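Local coordinates for protein alpha-/beta-galactoside alpha-2,3-sialyltransferase (Photobacterium phosphoreum, PDB 2ZWI) that transfers sialic acid, probably from CMP-sialic acid, onto galactosides in alpha-2,3 linkage, using a GT-B fold that holds cytidine monophosphate between its two domains, at residues D10-P15 against Y110-A115; G241-T246 against K279-A284; Q251-L256 against D292-I297. All coordinates share one frame; numbering follows the deposited sequence.

Interaction 1. Residues D10-P15 against Y110-A115; sequences DRATLP and YDDGSA
Strands 3-10 and 104-110 lead into two segments that lie side by side, closest where the start of helix 14-26 meets the end of strand 104-110, with Pro-15 CA and Tyr-110 CA 5.2 Å apart; no direct hydrogen bond crosses between 10-15 and 110-115. One water bridges them, accepting from Leu-14 N and donating to Asp-112 O at 2.7 Å from the water oxygen. In Leu-14, chi1 (162°) turns CG to the other segment, anti to the backbone N, and chi2 (66°) sends the CD2 branch to 3.1 Å from Asp-111 O, a tight approach. Next to it, Pro-15 sets CG against two carbonyls, 3.4 Å from Asp-111 O and slightly farther from Tyr-110 O, while its CB packs on Tyr-110 CB at 3.7 Å. Beyond that CB the phenol ring turns away to stack with His-171. Both segments lead from one parallel sheet into a helix, 14-26 or 114-125, at the carboxyl ends of the strands of the N-terminal Rossmann-like domain, where GT-B enzymes place their cleft; Thr-13 lines the nucleotide pocket. Asp-10 shapes the first turn: OD1 receives Ala-12 N at 3.0 Å from above the carboxylate plane, an Asx turn. Ala-12 CB meets Asp-112 OD1 at 3.3 Å. Asn-82 ND2 bonds to OD1 of both Asp-10 and Asp-112, whose OD1 atoms stand 5.0 Å apart, and probably eases their repulsion.

Interaction 2. Residues G241-T246 against K279-A284; sequences GTNSGT and KGHPSA. With C5P (cytidine-5'-monophosphate), chain C.
Close packing is concentrated where the loops leave strands 236-240 and 275-279. There Gly-241 N donates to Lys-279 O, 3.0 Å away and nearly straight at 165°, carrying the sheet pairing one step further. Gly-241 has no side chain, and its CA lies 4.6 Å from Gly-280 CA. A water bridges Thr-242 O and His-281 N. Both strand-end carbonyls also serve the nucleotide: cytosine N4 donates to Gly-241 O and to Lys-279 O, each 2.9 Å from it. The Lys-279 chain bends at chi2 and chi4; NZ donates to Gly-280 O at 2.8 Å, nearly along the C=O axis, and makes a weak bond to cytosine O2, with Asn-301 O as a further partner. Pro-282 lays CD over the base, 3.4 Å from N1.

His-281 forms the middle of the contact. With CG anti to the backbone N (chi1 -167°), its ring is gripped in its own plane at two edges: ND1 accepts from Ser-283 N, and NE2 donates to phosphate O2P at 2.8 Å. Asn-243 ND2 sits over one ring face, offset toward the rim, its amide plane turned 64° from the imidazole.

Toward solvent the grip slackens. Asn-243 ND2 gives a weak bond to the OG of exposed Ser-283, while its OD1 accepts from Gly-245 N to make an Asx turn. Asn-243 CB packs on Ala-284 CB.

The bond from Ser-283 N-H to ND1 probably holds the ring neutral, with its proton on NE2, where the phosphate charge would polarise the N-H. Paired carbonyls facing N4 suit the amino group of cytosine, consistent with a CMP-sugar donor.

Interaction 3. Residues Q251-L256 against D292-I297; sequences QQIDIL and DAHNMI
A single hydrogen bond crosses between helix 249-259 and the end of helix 287-294. His-294 NE2 donates to Ile-253 O at 2.8 Å, arriving in the carbonyl plane on a lone pair, with an angle of 150° at the hydrogen. The acceptor is a main-chain carbonyl of the helix, approached from its flank by the imidazole edge.

The same ring also makes a CH-pi contact. Leu-256 CB lies over one face, 3.6 Å from the ring centroid and 22° off the normal, nearer the rim on the NE2 and CD2 side. His-294 CG is anti to the carbonyl carbon (chi1 -72°), which sends the ring across to the neighbouring helix.

Apolar contacts flank the imidazole. Ile-253 CG1 packs on the exposed Ala-293 CB at 3.9 Å, and its CG2 branch touches His-294 NE2. On the buried side Leu-256 and Met-296 meet tip to tip, CD1 to SD at 3.7 Å, the thioether bent at chi3. Ile-290 and Phe-239 extend this layer, which joins two helices of the C-terminal Rossmann-like domain over its parallel sheet. Asn-295, at positive phi, ends the helix in a Schellman motif and turns the chain toward strand 297-299.

His-294 ND1 has a weak bond to Lys-260 NZ; if ND1 accepts there, the ring is probably neutral, with its one proton on NE2 and spent on the Ile-253 carbonyl.

In the fold
Interaction 1 belongs to the N-terminal sheet and is buried near the centre of the chain; interactions 2 and 3 belong to the C-terminal sheet. Interaction 2, partly buried, faces interaction 1 with centres about 17 Å apart, and CMP occupies the cleft between the domains. Interaction 3 is mostly buried, with exposed Ala-293 at its edge, though its centre lies about 26 Å from that of the chain. Interactions 2 and 3 hold the same elements, strands 236-240 and 275-279 with their following helices, and touch where Thr-242 N meets Gln-252 OE1 at 3.0 Å. Chemistry follows place: apolar side chains against carbonyls, with two carboxylates, in 1, nucleotide-directed polar groups in 2, and mostly apolar helix contacts in 3.

Interaction 1. Residues D10-P15 against Y110-A115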
loop_
_atom_site.group_PDB
_atom_site.type_symbol
_atom_site.label_atom_id
_atom_site.label_comp_id
_atom_site.label_asym_id
_atom_site.label_seq_id
_atom_site.Cartn_x
_atom_site.Cartn_y
_atom_site.Cartn_z
ATOM N N ASP A 10 7.566 -6.011 5.865
ATOM C CA ASP A 10 6.921 -4.713 5.599
ATOM C C ASP A 10 7.023 -3.792 6.807
ATOM O O ASP A 10 6.949 -4.232 7.952
ATOM C CB ASP A 10 5.439 -4.867 5.229
ATOM C CG ASP A 10 4.783 -3.540 4.817
ATOM O OD1 ASP A 10 5.461 -2.654 4.257
ATOM O OD2 ASP A 10 3.568 -3.382 5.053
ATOM N N ARG A 11 7.160 -2.503 6.521
ATOM C CA ARG A 11 7.190 -1.445 7.531
ATOM C C ARG A 11 5.870 -0.703 7.625
ATOM O O ARG A 11 5.592 -0.043 8.629
ATOM C CB ARG A 11 8.266 -0.422 7.163
ATOM C CG ARG A 11 9.628 -0.994 6.981
ATOM C CD ARG A 11 10.644 0.112 7.093
ATOM N NE ARG A 11 11.969 -0.382 6.752
ATOM C CZ ARG A 11 13.087 0.326 6.870
ATOM N NH1 ARG A 11 14.248 -0.215 6.525
ATOM N NH2 ARG A 11 13.040 1.573 7.326
ATOM N N ALA A 12 5.078 -0.771 6.557
ATOM C CA ALA A 12 3.837 0.001 6.449
ATOM C C ALA A 12 2.624 -0.886 6.727
ATOM O O ALA A 12 2.674 -1.734 7.622
ATOM C CB ALA A 12 3.743 0.638 5.067
ATOM N N THR A 13 1.539 -0.706 5.967
ATOM C CA THR A 13 0.362 -1.565 6.142
ATOM C C THR A 13 -0.129 -2.225 4.855
ATOM O O THR A 13 -0.599 -3.365 4.902
ATOM C CB THR A 13 -0.829 -0.832 6.805
ATOM O OG1 THR A 13 -0.990 0.439 6.190
ATOM C CG2 THR A 13 -0.585 -0.629 8.285
ATOM N N LEU A 14 -0.042 -1.508 3.728
ATOM C CA LEU A 14 -0.597 -1.996 2.462
ATOM C C LEU A 14 0.081 -3.295 2.021
ATOM O O LEU A 14 -0.617 -4.277 1.770
ATOM C CB LEU A 14 -0.561 -0.927 1.357
ATOM C CG LEU A 14 -0.701 -1.375 -0.115
ATOM C CD1 LEU A 14 -2.064 -1.961 -0.426
ATOM C CD2 LEU A 14 -0.398 -0.205 -1.046
ATOM N N PRO A 15 1.433 -3.316 1.934
ATOM C CA PRO A 15 2.076 -4.601 1.607
ATOM C C PRO A 15 1.745 -5.731 2.588
ATOM O O PRO A 15 1.615 -6.870 2.171
ATOM C CB PRO A 15 3.576 -4.269 1.627
ATOM C CG PRO A 15 3.632 -2.792 1.312
ATOM C CD PRO A 15 2.429 -2.229 2.049
ATOM N N TYR A 110 5.584 -5.251 -3.176
ATOM C CA TYR A 110 4.269 -4.632 -3.074
ATOM C C TYR A 110 4.419 -3.141 -2.804
ATOM O O TYR A 110 5.126 -2.762 -1.869
ATOM C CB TYR A 110 3.494 -5.276 -1.919
ATOM C CG TYR A 110 3.159 -6.728 -2.154
ATOM C CD1 TYR A 110 4.098 -7.736 -1.909
ATOM C CD2 TYR A 110 1.907 -7.091 -2.627
ATOM C CE1 TYR A 110 3.788 -9.075 -2.136
ATOM C CE2 TYR A 110 1.584 -8.434 -2.858
ATOM C CZ TYR A 110 2.525 -9.402 -2.616
ATOM O OH TYR A 110 2.186 -10.694 -2.842
ATOM N N ASP A 111 3.773 -2.298 -3.618
ATOM C CA ASP A 111 3.824 -0.840 -3.423
ATOM C C ASP A 111 3.477 -0.460 -1.987
ATOM O O ASP A 111 2.608 -1.075 -1.392
ATOM C CB ASP A 111 2.827 -0.124 -4.350
ATOM C CG ASP A 111 3.260 -0.122 -5.807
ATOM O OD1 ASP A 111 4.441 -0.418 -6.106
ATOM O OD2 ASP A 111 2.387 0.186 -6.655
ATOM N N ASP A 112 4.138 0.579 -1.470
ATOM C CA ASP A 112 3.918 1.107 -0.110
ATOM C C ASP A 112 2.649 1.973 -0.031
ATOM O O ASP A 112 1.932 1.950 0.971
ATOM C CB ASP A 112 5.169 1.909 0.296
ATOM C CG ASP A 112 5.055 2.585 1.651
ATOM O OD1 ASP A 112 5.568 2.023 2.637
ATOM O OD2 ASP A 112 4.495 3.702 1.725
ATOM N N GLY A 113 2.388 2.738 -1.090
ATOM C CA GLY A 113 1.303 3.712 -1.111
ATOM C C GLY A 113 1.560 4.780 -2.159
ATOM O O GLY A 113 2.080 4.490 -3.240
ATOM N N SER A 114 1.229 6.021 -1.820
ATOM C CA SER A 114 1.348 7.145 -2.744
ATOM C C SER A 114 2.788 7.524 -3.132
ATOM O O SER A 114 3.010 8.106 -4.204
ATOM C CB SER A 114 0.642 8.372 -2.149
ATOM O OG SER A 114 1.381 8.888 -1.061
ATOM N N ALA A 115 3.752 7.221 -2.262
ATOM C CA ALA A 115 5.160 7.584 -2.490
ATOM C C ALA A 115 5.721 7.053 -3.810
ATOM O O ALA A 115 6.369 7.804 -4.545
ATOM C CB ALA A 115 6.043 7.153 -1.315
HETATM O O HOH W 1 1.251 1.190 3.477
#

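Interaction 2. Residues G241-T246 against K279-A284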
loop_
_atom_site.group_PDB
_atom_site.type_symbol
_atom_site.label_atom_id
_atom_site.label_comp_id
_atom_site.label_asym_id
_atom_site.label_seq_id
_atom_site.Cartn_x
_atom_site.Cartn_y
_atom_site.Cartn_z
ATOM N N GLY A 241 -9.640 11.187 6.630
ATOM C CA GLY A 241 -8.858 12.131 7.406
ATOM C C GLY A 241 -7.358 12.028 7.175
ATOM O O GLY A 241 -6.854 11.024 6.655
ATOM N N THR A 242 -6.645 13.080 7.574
ATOM C CA THR A 242 -5.192 13.069 7.523
ATOM C C THR A 242 -4.630 13.380 8.921
ATOM O O THR A 242 -5.388 13.404 9.897
ATOM C CB THR A 242 -4.642 14.015 6.411
ATOM O OG1 THR A 242 -3.238 13.800 6.259
ATOM C CG2 THR A 242 -4.900 15.495 6.752
ATOM N N ASN A 243 -3.318 13.602 9.022
ATOM C CA ASN A 243 -2.715 14.016 10.290
ATOM C C ASN A 243 -2.108 15.433 10.209
ATOM O O ASN A 243 -2.157 16.091 9.152
ATOM C CB ASN A 243 -1.697 12.970 10.791
ATOM C CG ASN A 243 -0.605 12.681 9.777
ATOM O OD1 ASN A 243 0.002 13.594 9.224
ATOM N ND2 ASN A 243 -0.347 11.404 9.531
ATOM N N SER A 244 -1.534 15.901 11.315
ATOM C CA SER A 244 -1.052 17.292 11.402
ATOM C C SER A 244 0.096 17.633 10.436
ATOM O O SER A 244 0.386 18.805 10.202
ATOM C CB SER A 244 -0.684 17.634 12.848
ATOM O OG SER A 244 0.285 16.730 13.332
ATOM N N GLY A 245 0.738 16.620 9.860
ATOM C CA GLY A 245 1.747 16.849 8.823
ATOM C C GLY A 245 1.169 17.413 7.530
ATOM O O GLY A 245 1.902 17.963 6.699
ATOM N N THR A 246 -0.145 17.267 7.351
ATOM C CA THR A 246 -0.839 17.705 6.131
ATOM C C THR A 246 -1.891 18.777 6.415
ATOM O O THR A 246 -2.016 19.746 5.649
ATOM C CB THR A 246 -1.510 16.521 5.404
ATOM O OG1 THR A 246 -0.507 15.601 4.954
ATOM C CG2 THR A 246 -2.309 16.990 4.205
ATOM N N LYS A 279 -13.245 8.345 8.852
ATOM C CA LYS A 279 -12.116 7.436 8.999
ATOM C C LYS A 279 -10.838 8.244 9.213
ATOM O O LYS A 279 -10.266 8.812 8.270
ATOM C CB LYS A 279 -12.001 6.481 7.800
ATOM C CG LYS A 279 -10.823 5.492 7.857
ATOM C CD LYS A 279 -10.607 4.958 9.268
ATOM C CE LYS A 279 -9.484 3.944 9.331
ATOM N NZ LYS A 279 -8.121 4.513 9.186
ATOM N N GLY A 280 -10.403 8.307 10.471
ATOM C CA GLY A 280 -9.190 9.043 10.812
ATOM C C GLY A 280 -7.929 8.352 10.313
ATOM O O GLY A 280 -7.906 7.130 10.112
ATOM N N HIS A 281 -6.886 9.143 10.101
ATOM C CA HIS A 281 -5.568 8.621 9.780
ATOM C C HIS A 281 -5.050 7.857 11.008
ATOM O O HIS A 281 -5.243 8.320 12.118
ATOM C CB HIS A 281 -4.643 9.795 9.425
ATOM C CG HIS A 281 -3.350 9.391 8.787
ATOM N ND1 HIS A 281 -2.336 8.771 9.485
ATOM C CD2 HIS A 281 -2.891 9.556 7.523
ATOM C CE1 HIS A 281 -1.317 8.552 8.671
ATOM N NE2 HIS A 281 -1.631 9.016 7.473
ATOM N N PRO A 282 -4.434 6.666 10.811
ATOM C CA PRO A 282 -3.871 5.841 11.890
ATOM C C PRO A 282 -2.945 6.575 12.865
ATOM O O PRO A 282 -2.897 6.217 14.043
ATOM C CB PRO A 282 -3.096 4.766 11.127
ATOM C CG PRO A 282 -3.891 4.590 9.886
ATOM C CD PRO A 282 -4.268 5.999 9.503
ATOM N N SER A 283 -2.217 7.581 12.395
ATOM C CA SER A 283 -1.337 8.332 13.301
ATOM C C SER A 283 -1.901 9.678 13.819
ATOM O O SER A 283 -1.269 10.323 14.664
ATOM C CB SER A 283 0.069 8.488 12.690
ATOM O OG SER A 283 0.061 9.396 11.606
ATOM N N ALA A 284 -3.096 10.084 13.369
ATOM C CA ALA A 284 -3.697 11.337 13.867
ATOM C C ALA A 284 -4.228 11.208 15.307
ATOM O O ALA A 284 -4.767 10.160 15.702
ATOM C CB ALA A 284 -4.792 11.844 12.932
HETATM O O3P C5P C . -2.471 9.197 3.942
HETATM P P C5P C . -1.275 8.326 3.897
HETATM O O1P C5P C . -0.728 8.366 2.503
HETATM O O2P C5P C . -0.346 8.707 5.019
HETATM O "O5'" C5P C . -1.818 6.846 4.157
HETATM C "C5'" C5P C . -0.947 5.756 4.446
HETATM C "C4'" C5P C . -1.804 4.608 4.954
HETATM O "O4'" C5P C . -2.531 5.006 6.132
HETATM C "C3'" C5P C . -2.890 4.228 3.956
HETATM O "O3'" C5P C . -2.414 3.297 2.993
HETATM C "C2'" C5P C . -3.942 3.602 4.834
HETATM O "O2'" C5P C . -3.514 2.312 5.283
HETATM C "C1'" C5P C . -3.863 4.458 6.080
HETATM N N1 C5P C . -4.880 5.512 6.193
HETATM C C2 C5P C . -6.167 5.148 6.641
HETATM N N3 C5P C . -7.119 6.087 6.811
HETATM C C4 C5P C . -6.860 7.383 6.539
HETATM C C5 C5P C . -5.602 7.778 6.099
HETATM C C6 C5P C . -4.607 6.805 5.933
HETATM O O2 C5P C . -6.442 3.950 6.865
HETATM N N4 C5P C . -7.842 8.294 6.734
HETATM O O HOH W 2 -7.532 11.981 10.590
#

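Interaction 3. Residues Q251-L256 against D292-I297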
loop_
_atom_site.group_PDB
_atom_site.type_symbol
_atom_site.label_atom_id
_atom_site.label_comp_id
_atom_site.label_asym_id
_atom_site.label_seq_id
_atom_site.Cartn_x
_atom_site.Cartn_y
_atom_site.Cartn_z
ATOM N N GLN A 251 -9.060 22.820 9.832
ATOM C CA GLN A 251 -9.156 22.857 8.364
ATOM C C GLN A 251 -10.038 21.724 7.840
ATOM O O GLN A 251 -10.850 21.929 6.937
ATOM C CB GLN A 251 -7.779 22.828 7.724
ATOM C CG GLN A 251 -6.994 24.145 7.870
ATOM C CD GLN A 251 -5.519 23.977 7.544
ATOM O OE1 GLN A 251 -4.795 24.961 7.381
ATOM N NE2 GLN A 251 -5.065 22.730 7.443
ATOM N N GLN A 252 -9.903 20.543 8.445
ATOM C CA GLN A 252 -10.769 19.408 8.124
ATOM C C GLN A 252 -12.240 19.611 8.559
ATOM O O GLN A 252 -13.159 19.210 7.840
ATOM C CB GLN A 252 -10.174 18.115 8.686
ATOM C CG GLN A 252 -8.888 17.722 7.936
ATOM C CD GLN A 252 -8.119 16.610 8.593
ATOM O OE1 GLN A 252 -8.384 15.433 8.356
ATOM N NE2 GLN A 252 -7.131 16.976 9.403
ATOM N N ILE A 253 -12.445 20.232 9.719
ATOM C CA ILE A 253 -13.790 20.625 10.178
ATOM C C ILE A 253 -14.421 21.593 9.184
ATOM O O ILE A 253 -15.595 21.444 8.821
ATOM C CB ILE A 253 -13.752 21.262 11.602
ATOM C CG1 ILE A 253 -13.492 20.196 12.670
ATOM C CG2 ILE A 253 -15.067 21.985 11.938
ATOM C CD1 ILE A 253 -12.847 20.761 13.956
ATOM N N ASP A 254 -13.638 22.574 8.735
ATOM C CA ASP A 254 -14.094 23.569 7.756
ATOM C C ASP A 254 -14.468 22.946 6.401
ATOM O O ASP A 254 -15.492 23.312 5.799
ATOM C CB ASP A 254 -13.037 24.659 7.556
ATOM C CG ASP A 254 -12.922 25.615 8.751
ATOM O OD1 ASP A 254 -11.945 26.395 8.756
ATOM O OD2 ASP A 254 -13.786 25.603 9.673
ATOM N N ILE A 255 -13.632 22.020 5.934
ATOM C CA ILE A 255 -13.901 21.240 4.711
ATOM C C ILE A 255 -15.230 20.506 4.831
ATOM O O ILE A 255 -16.009 20.486 3.893
ATOM C CB ILE A 255 -12.789 20.208 4.398
ATOM C CG1 ILE A 255 -11.507 20.905 3.952
ATOM C CG2 ILE A 255 -13.231 19.220 3.288
ATOM C CD1 ILE A 255 -10.277 20.051 4.108
ATOM N N LEU A 256 -15.468 19.884 5.975
ATOM C CA LEU A 256 -16.728 19.186 6.206
ATOM C C LEU A 256 -17.945 20.118 6.266
ATOM O O LEU A 256 -19.042 19.726 5.826
ATOM C CB LEU A 256 -16.646 18.315 7.447
ATOM C CG LEU A 256 -15.974 16.981 7.171
ATOM C CD1 LEU A 256 -15.398 16.415 8.473
ATOM C CD2 LEU A 256 -16.934 16.012 6.481
ATOM N N ASP A 292 -16.653 15.179 16.645
ATOM C CA ASP A 292 -17.634 15.826 17.501
ATOM C C ASP A 292 -18.256 17.013 16.799
ATOM O O ASP A 292 -19.477 17.203 16.857
ATOM C CB ASP A 292 -16.981 16.289 18.807
ATOM C CG ASP A 292 -16.707 15.143 19.763
ATOM O OD1 ASP A 292 -17.251 14.027 19.555
ATOM O OD2 ASP A 292 -15.946 15.368 20.733
ATOM N N ALA A 293 -17.416 17.804 16.129
ATOM C CA ALA A 293 -17.869 19.023 15.463
ATOM C C ALA A 293 -18.885 18.727 14.367
ATOM O O ALA A 293 -19.659 19.622 13.983
ATOM C CB ALA A 293 -16.691 19.807 14.911
ATOM N N HIS A 294 -18.896 17.480 13.884
ATOM C CA HIS A 294 -19.780 17.093 12.786
ATOM C C HIS A 294 -20.746 15.916 13.006
ATOM O O HIS A 294 -21.479 15.535 12.083
ATOM C CB HIS A 294 -18.996 16.951 11.483
ATOM C CG HIS A 294 -18.560 18.261 10.918
ATOM N ND1 HIS A 294 -19.451 19.177 10.402
ATOM C CD2 HIS A 294 -17.336 18.831 10.823
ATOM C CE1 HIS A 294 -18.793 20.248 9.997
ATOM N NE2 HIS A 294 -17.508 20.061 10.238
ATOM N N ASN A 295 -20.767 15.366 14.216
ATOM C CA ASN A 295 -21.613 14.209 14.533
ATOM C C ASN A 295 -21.486 13.082 13.514
ATOM O O ASN A 295 -22.473 12.617 12.939
ATOM C CB ASN A 295 -23.078 14.618 14.700
ATOM C CG ASN A 295 -23.309 15.422 15.949
ATOM O OD1 ASN A 295 -22.426 15.542 16.805
ATOM N ND2 ASN A 295 -24.501 15.984 16.067
ATOM N N MET A 296 -20.254 12.644 13.309
ATOM C CA MET A 296 -19.964 11.621 12.321
ATOM C C MET A 296 -19.811 10.268 12.990
ATOM O O MET A 296 -19.359 10.176 14.128
ATOM C CB MET A 296 -18.694 11.993 11.567
ATOM C CG MET A 296 -18.891 13.184 10.634
ATOM S SD MET A 296 -17.370 13.648 9.833
ATOM C CE MET A 296 -16.369 14.061 11.242
ATOM N N ILE A 297 -20.187 9.218 12.276
ATOM C CA ILE A 297 -19.953 7.858 12.746
ATOM C C ILE A 297 -18.453 7.545 12.645
ATOM O O ILE A 297 -17.881 7.563 11.560
ATOM C CB ILE A 297 -20.775 6.821 11.939
ATOM C CG1 ILE A 297 -22.270 7.155 11.998
ATOM C CG2 ILE A 297 -20.508 5.409 12.441
ATOM C CD1 ILE A 297 -23.148 6.140 11.296
#